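PDB 4RCM: methylated RNA-binding protein 1 from Saccharomyces cerevisiae S288c, which reads N6-methyladenosine in RNA through its YTH domain and, by binding the 3'-UTR of PHO4 mRNA, lowers that transcript's stability and so regulates phosphate metabolism. Local coordinates for residues A[138-141]-A[142-145]; A[10-13]-A[14-18]. All blocks are in the same frame, centred on the assembly; numbering follows the deposited sequence.

Contact 1 (A[138-141]-A[142-145])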
ATOM      1  N   GLU A 138      -1.515   1.336 -10.747  1.00 13.43           N
ATOM      2  CA  GLU A 138      -0.126   0.794 -10.801  1.00 15.43           C
ATOM      3  C   GLU A 138       0.935   1.859 -10.933  1.00 14.50           C
ATOM      4  O   GLU A 138       0.788   2.828 -11.697  1.00 14.76           O
ATOM      5  CB  GLU A 138       0.083  -0.218 -11.906  1.00 16.76           C
ATOM      6  CG  GLU A 138       1.496  -0.808 -11.893  1.00 16.59           C
ATOM      7  CD  GLU A 138       1.624  -2.146 -12.575  1.00 19.65           C
ATOM      8  OE1 GLU A 138       0.671  -2.616 -13.204  1.00 20.14           O
ATOM      9  OE2 GLU A 138       2.698  -2.757 -12.454  1.00 23.09           O
ATOM     10  N   ILE A 139       2.033   1.644 -10.217  1.00 14.43           N
ATOM     11  CA  ILE A 139       3.131   2.579 -10.165  1.00 15.02           C
ATOM     12  C   ILE A 139       4.415   1.902 -10.747  1.00 15.31           C
ATOM     13  O   ILE A 139       4.878   0.876 -10.234  1.00 15.15           O
ATOM     14  CB  ILE A 139       3.425   3.037  -8.727  1.00 15.53           C
ATOM     15  CG1 ILE A 139       2.179   3.656  -8.033  1.00 16.16           C
ATOM     16  CG2 ILE A 139       4.604   3.987  -8.713  1.00 15.37           C
ATOM     17  CD1 ILE A 139       1.673   4.973  -8.596  1.00 14.48           C
ATOM     18  N   PRO A 140       4.984   2.473 -11.815  1.00 16.09           N
ATOM     19  CA  PRO A 140       6.174   1.842 -12.443  1.00 15.72           C
ATOM     20  C   PRO A 140       7.287   1.507 -11.437  1.00 14.05           C
ATOM     21  O   PRO A 140       7.541   2.274 -10.541  1.00 12.45           O
ATOM     22  CB  PRO A 140       6.700   2.932 -13.400  1.00 17.24           C
ATOM     23  CG  PRO A 140       5.578   3.889 -13.593  1.00 19.36           C
ATOM     24  CD  PRO A 140       4.803   3.867 -12.278  1.00 17.51           C
ATOM     25  N   TYR A 141       7.996   0.402 -11.657  1.00 12.39           N
ATOM     26  CA  TYR A 141       9.011  -0.065 -10.724  1.00 12.16           C
ATOM     27  C   TYR A 141       9.958   1.024 -10.230  1.00 11.93           C
ATOM     28  O   TYR A 141      10.086   1.273  -9.003  1.00  9.33           O
ATOM     29  CB  TYR A 141       9.794  -1.185 -11.411  1.00 13.21           C
ATOM     30  CG  TYR A 141      10.852  -1.798 -10.575  1.00 12.71           C
ATOM     31  CD1 TYR A 141      10.557  -2.754  -9.595  1.00 12.07           C
ATOM     32  CD2 TYR A 141      12.175  -1.435 -10.765  1.00 12.71           C
ATOM     33  CE1 TYR A 141      11.583  -3.327  -8.824  1.00 13.16           C
ATOM     34  CE2 TYR A 141      13.196  -2.002 -10.021  1.00 13.12           C
ATOM     35  CZ  TYR A 141      12.915  -2.940  -9.054  1.00 11.86           C
ATOM     36  OH  TYR A 141      13.981  -3.399  -8.331  1.00 11.73           O
ATOM     37  N   SER A 142      10.588   1.713 -11.178  1.00 11.86           N
ATOM     38  CA  SER A 142      11.594   2.719 -10.793  0.50 10.79           C
ATOM     39  C   SER A 142      11.057   3.841  -9.889  1.00 11.50           C
ATOM     40  O   SER A 142      11.764   4.239  -8.936  1.00 10.85           O
ATOM     41  CB  SER A 142      12.349   3.279 -12.011  0.50 10.49           C
ATOM     42  OG  SER A 142      11.486   3.887 -12.939  0.50  9.28           O
ATOM     43  N   ILE A 143       9.854   4.347 -10.156  1.00 11.84           N
ATOM     44  CA  ILE A 143       9.223   5.365  -9.311  1.00 11.63           C
ATOM     45  C   ILE A 143       8.914   4.726  -7.947  1.00 10.08           C
ATOM     46  O   ILE A 143       9.171   5.318  -6.881  1.00  8.06           O
ATOM     47  CB  ILE A 143       7.863   5.885  -9.884  1.00 15.11           C
ATOM     48  CG1 ILE A 143       7.956   6.351 -11.357  1.00 18.42           C
ATOM     49  CG2 ILE A 143       7.312   7.014  -9.021  1.00 13.87           C
ATOM     50  CD1 ILE A 143       8.987   7.376 -11.587  1.00 20.84           C
ATOM     51  N   GLY A 144       8.343   3.520  -7.952  1.00  8.42           N
ATOM     52  CA  GLY A 144       8.061   2.866  -6.688  1.00  8.06           C
ATOM     53  C   GLY A 144       9.260   2.704  -5.786  1.00  7.44           C
ATOM     54  O   GLY A 144       9.184   2.936  -4.558  1.00  7.87           O
ATOM     55  N   ILE A 145      10.392   2.340  -6.390  1.00  7.82           N
ATOM     56  CA  ILE A 145      11.607   2.145  -5.631  1.00  8.40           C
ATOM     57  C   ILE A 145      12.028   3.470  -5.018  1.00  8.58           C
ATOM     58  O   ILE A 145      12.440   3.562  -3.824  1.00  8.15           O
ATOM     59  CB  ILE A 145      12.766   1.589  -6.527  1.00  8.43           C
ATOM     60  CG1 ILE A 145      12.516   0.122  -6.885  1.00  8.69           C
ATOM     61  CG2 ILE A 145      14.095   1.749  -5.837  1.00  8.71           C
ATOM     62  CD1 ILE A 145      12.582  -0.836  -5.704  1.00  9.05           C
TER

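Contact 2 (A[10-13]-A[14-18])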
ATOM      1  N   LEU A  10      15.309  -4.166   3.390  1.00 14.61           N
ATOM      2  CA  LEU A  10      14.168  -4.428   2.522  1.00 14.15           C
ATOM      3  C   LEU A  10      14.684  -4.415   1.095  1.00 13.36           C
ATOM      4  O   LEU A  10      15.231  -3.429   0.655  1.00 11.68           O
ATOM      5  CB  LEU A  10      13.053  -3.377   2.743  1.00 15.17           C
ATOM      6  CG  LEU A  10      11.861  -3.421   1.790  1.00 14.38           C
ATOM      7  CD1 LEU A  10      11.169  -4.769   1.877  1.00 15.77           C
ATOM      8  CD2 LEU A  10      10.918  -2.312   2.162  1.00 15.09           C
ATOM      9  N   ASN A  11      14.560  -5.544   0.395  1.00 11.92           N
ATOM     10  CA  ASN A  11      15.022  -5.676  -0.962  1.00 12.36           C
ATOM     11  C   ASN A  11      13.865  -5.976  -1.842  1.00 12.43           C
ATOM     12  O   ASN A  11      13.108  -6.878  -1.531  1.00 10.76           O
ATOM     13  CB  ASN A  11      16.033  -6.835  -1.108  1.00 16.04           C
ATOM     14  CG  ASN A  11      16.553  -6.959  -2.519  1.00 16.62           C
ATOM     15  OD1 ASN A  11      16.080  -7.769  -3.299  1.00 17.20           O
ATOM     16  ND2 ASN A  11      17.423  -6.051  -2.899  1.00 18.86           N
ATOM     17  N   ILE A  12      13.737  -5.225  -2.944  1.00 13.07           N
ATOM     18  CA  ILE A  12      12.656  -5.389  -3.880  1.00 13.25           C
ATOM     19  C   ILE A  12      13.245  -5.607  -5.278  1.00 14.20           C
ATOM     20  O   ILE A  12      13.710  -4.643  -5.933  1.00 12.23           O
ATOM     21  CB  ILE A  12      11.696  -4.159  -3.858  1.00 12.71           C
ATOM     22  CG1 ILE A  12      11.184  -3.907  -2.444  1.00 11.89           C
ATOM     23  CG2 ILE A  12      10.558  -4.337  -4.861  1.00 12.67           C
ATOM     24  CD1 ILE A  12      10.249  -2.755  -2.368  1.00 10.97           C
ATOM     25  N   PRO A  13      13.207  -6.878  -5.752  1.00 14.82           N
ATOM     26  CA  PRO A  13      13.792  -7.296  -7.009  1.00 14.08           C
ATOM     27  C   PRO A  13      13.019  -6.977  -8.274  1.00 14.84           C
ATOM     28  O   PRO A  13      11.814  -6.578  -8.257  1.00 13.48           O
ATOM     29  CB  PRO A  13      13.918  -8.804  -6.880  1.00 14.96           C
ATOM     30  CG  PRO A  13      13.082  -9.220  -5.762  1.00 16.44           C
ATOM     31  CD  PRO A  13      12.823  -8.018  -4.898  1.00 16.21           C
ATOM     32  N   GLU A  14      13.759  -7.148  -9.360  1.00 13.55           N
ATOM     33  CA  GLU A  14      13.340  -6.816 -10.685  1.00 15.78           C
ATOM     34  C   GLU A  14      12.043  -7.560 -10.885  1.00 13.84           C
ATOM     35  O   GLU A  14      11.857  -8.643 -10.321  1.00 12.12           O
ATOM     36  CB  GLU A  14      14.409  -7.283 -11.721  1.00 18.78           C
ATOM     37  CG  GLU A  14      14.154  -6.837 -13.165  1.00 25.90           C
ATOM     38  CD  GLU A  14      14.881  -7.741 -14.215  1.00 29.82           C
ATOM     39  OE1 GLU A  14      15.907  -8.362 -13.843  1.00 27.52           O
ATOM     40  OE2 GLU A  14      14.423  -7.815 -15.397  1.00 30.83           O
ATOM     41  N   ASN A  15      11.139  -6.914 -11.603  1.00 13.59           N
ATOM     42  CA  ASN A  15       9.832  -7.449 -11.957  1.00 14.46           C
ATOM     43  C   ASN A  15       8.809  -7.378 -10.824  1.00 13.14           C
ATOM     44  O   ASN A  15       7.685  -7.805 -10.996  1.00 13.51           O
ATOM     45  CB  ASN A  15       9.958  -8.870 -12.489  1.00 15.80           C
ATOM     46  CG  ASN A  15      10.773  -8.961 -13.769  1.00 18.34           C
ATOM     47  OD1 ASN A  15      10.687  -8.115 -14.620  1.00 19.78           O
ATOM     48  ND2 ASN A  15      11.517 -10.044 -13.925  1.00 22.06           N
ATOM     49  N   SER A  16       9.198  -6.851  -9.660  1.00 12.22           N
ATOM     50  CA  SER A  16       8.229  -6.510  -8.606  1.00 12.92           C
ATOM     51  C   SER A  16       7.306  -5.382  -9.057  1.00 13.46           C
ATOM     52  O   SER A  16       7.671  -4.644  -9.952  1.00 14.44           O
ATOM     53  CB  SER A  16       8.920  -6.068  -7.328  1.00 11.91           C
ATOM     54  OG  SER A  16       9.655  -7.139  -6.794  1.00 10.78           O
ATOM     55  N   ARG A  17       6.139  -5.253  -8.399  1.00 12.74           N
ATOM     56  CA  ARG A  17       5.058  -4.382  -8.847  1.00 11.91           C
ATOM     57  C   ARG A  17       4.525  -3.556  -7.696  1.00 11.99           C
ATOM     58  O   ARG A  17       4.556  -4.019  -6.568  1.00 11.12           O
ATOM     59  CB  ARG A  17       3.989  -5.232  -9.557  1.00 13.64           C
ATOM     60  CG  ARG A  17       4.518  -5.699 -10.914  1.00 12.97           C
ATOM     61  CD  ARG A  17       3.569  -6.596 -11.676  1.00 14.86           C
ATOM     62  NE  ARG A  17       2.486  -5.825 -12.246  1.00 15.23           N
ATOM     63  CZ  ARG A  17       1.502  -6.343 -12.982  1.00 17.64           C
ATOM     64  NH1 ARG A  17       1.490  -7.632 -13.244  1.00 15.46           N
ATOM     65  NH2 ARG A  17       0.548  -5.553 -13.467  1.00 16.61           N
ATOM     66  N   PHE A  18       4.164  -2.297  -7.989  1.00 11.07           N
ATOM     67  CA  PHE A  18       3.729  -1.312  -6.981  1.00 10.48           C
ATOM     68  C   PHE A  18       2.356  -0.778  -7.347  1.00 10.38           C
ATOM     69  O   PHE A  18       2.152  -0.318  -8.475  1.00  9.27           O
ATOM     70  CB  PHE A  18       4.685  -0.121  -6.940  1.00 10.62           C
ATOM     71  CG  PHE A  18       6.076  -0.473  -6.532  1.00 10.49           C
ATOM     72  CD1 PHE A  18       6.435  -0.475  -5.207  1.00 10.17           C
ATOM     73  CD2 PHE A  18       7.038  -0.790  -7.491  1.00  9.32           C
ATOM     74  CE1 PHE A  18       7.706  -0.835  -4.829  1.00 10.51           C
ATOM     75  CE2 PHE A  18       8.329  -1.117  -7.114  1.00  9.92           C
ATOM     76  CZ  PHE A  18       8.675  -1.116  -5.775  1.00  9.78           C
TER

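Contact 1 (A[138-141]-A[142-145])
Tyr141 and Ile145, one helical turn apart, meet ring against branch at the start of helix 141-151. The tyrosine is the side chain to follow. Its CB sits close to the next peptide, and CG stands anti to the backbone N (chi1 -178°), which swings the ring out and forward, to where Ile145 comes over it. CD2 passes Ser142 N, and farther out CE2 and CZ come under Ile145: CG1 of the isoleucine lies 3.9 Å from the centroid of the Tyr141 ring, over one face and displaced toward the rim, a CH-pi contact. At the tip, Tyr141 OH is 3.9 Å from Ile145 CD1, while its polar need is met by a hydrogen bond to the carbonyl of Ile12. A tyrosine thus suits the place twice over, with a flat apolar face for the isoleucine and a hydroxyl to tie down the chain before strand 17-23.

Next to the ring, the backbone closes the first turn of the helix. Gly144 N donates to Pro140 O at 3.0 Å in an almost straight bond (176°), and Ile145 N donates to Tyr141 O at 2.8 Å. Proline fits the N-cap because its lost N-H is no handicap there. The Pro140 ring lies side by side with Ile143, Pro140 CG 4.1 Å from Ile143 CG1. Ile139 CG2 crosses to Ile143 CB at 3.9 Å, so the residue two before the helix packs on its first turn. This is a strand-to-helix junction with proline as N-cap, leading from edge strand 138-139 of the YTH domain's mixed sheet into helix 141-151.

Contact 2 (A[10-13]-A[14-18])
Ser16 folds back on Pro13 and grips one carbonyl oxygen with two donors. Ser16 OG donates to Pro13 O at 2.7 Å and Ser16 N to the same oxygen at 3.0 Å; both arrive from one face of the carbonyl plane, tilted out of it by about the same amount. The hydroxyl can do this because it lies beside its own backbone N (chi1 -65°), so that N-H and O-H converge on a single acceptor. The backbone bond closes a type II beta turn from Pro13 to Ser16, with Asn15 at the third position taking a positive phi of 78°, a conformation that asparagine tolerates better than most residues with a side chain.

Ile12 flanks the serine, roughly at right angles to the direction of Pro13 O. Its CG2 methyl approaches Ser16 CB to 3.4 Å, tighter than usual for two carbons, and reaches Phe18 CZ at 3.8 Å; Ile12 CD1 continues along that ring to Phe18 CE1 at 4.0 Å. Isoleucine suits the spot because it is branched: CG2 touches both the serine and the phenylalanine, and CD1 adds a second contact to the same ring.

Farther out, Ser16 OG also bonds Lys60 N, and Arg17 makes backbone bonds to Lys60 and Phe62, which set the turn beside strand 61-67. Phe62 and Ile145 pack on both Ile12 and Phe18. With an alanine here in place of Ser16, Pro13 O would probably keep the backbone N-H alone from this turn, and Lys60 N would lose its hydroxyl partner. The chemistry is that of a small buried polar group: one hydroxyl gives its proton to Pro13 O and accepts from Lys60 N, while CB lies against Ile12 CG2.

How the contacts relate
Contact 2 comes first along the chain, leading through its turn into strand 17-23; contact 1 follows far later, where strand 138-139 passes into helix 141-151. Their centres lie only 9 Å apart, because the two strands are antiparallel neighbours in the mixed sheet. Ile139 N lies 2.6 Å from Phe18 O, probably a hydrogen bond, and a salt bridge joins Glu138 to Arg17. Tyr141 also packs over the turn, its CE1 3.3 Å from Pro13 O. Sections near the chain's start and end are thereby joined on strand 17-23, which runs on to the m6A-binding residues Lys22 and Ser23; the contacts' nearest atoms are about 13 and 15 Å from the bound nucleic acid.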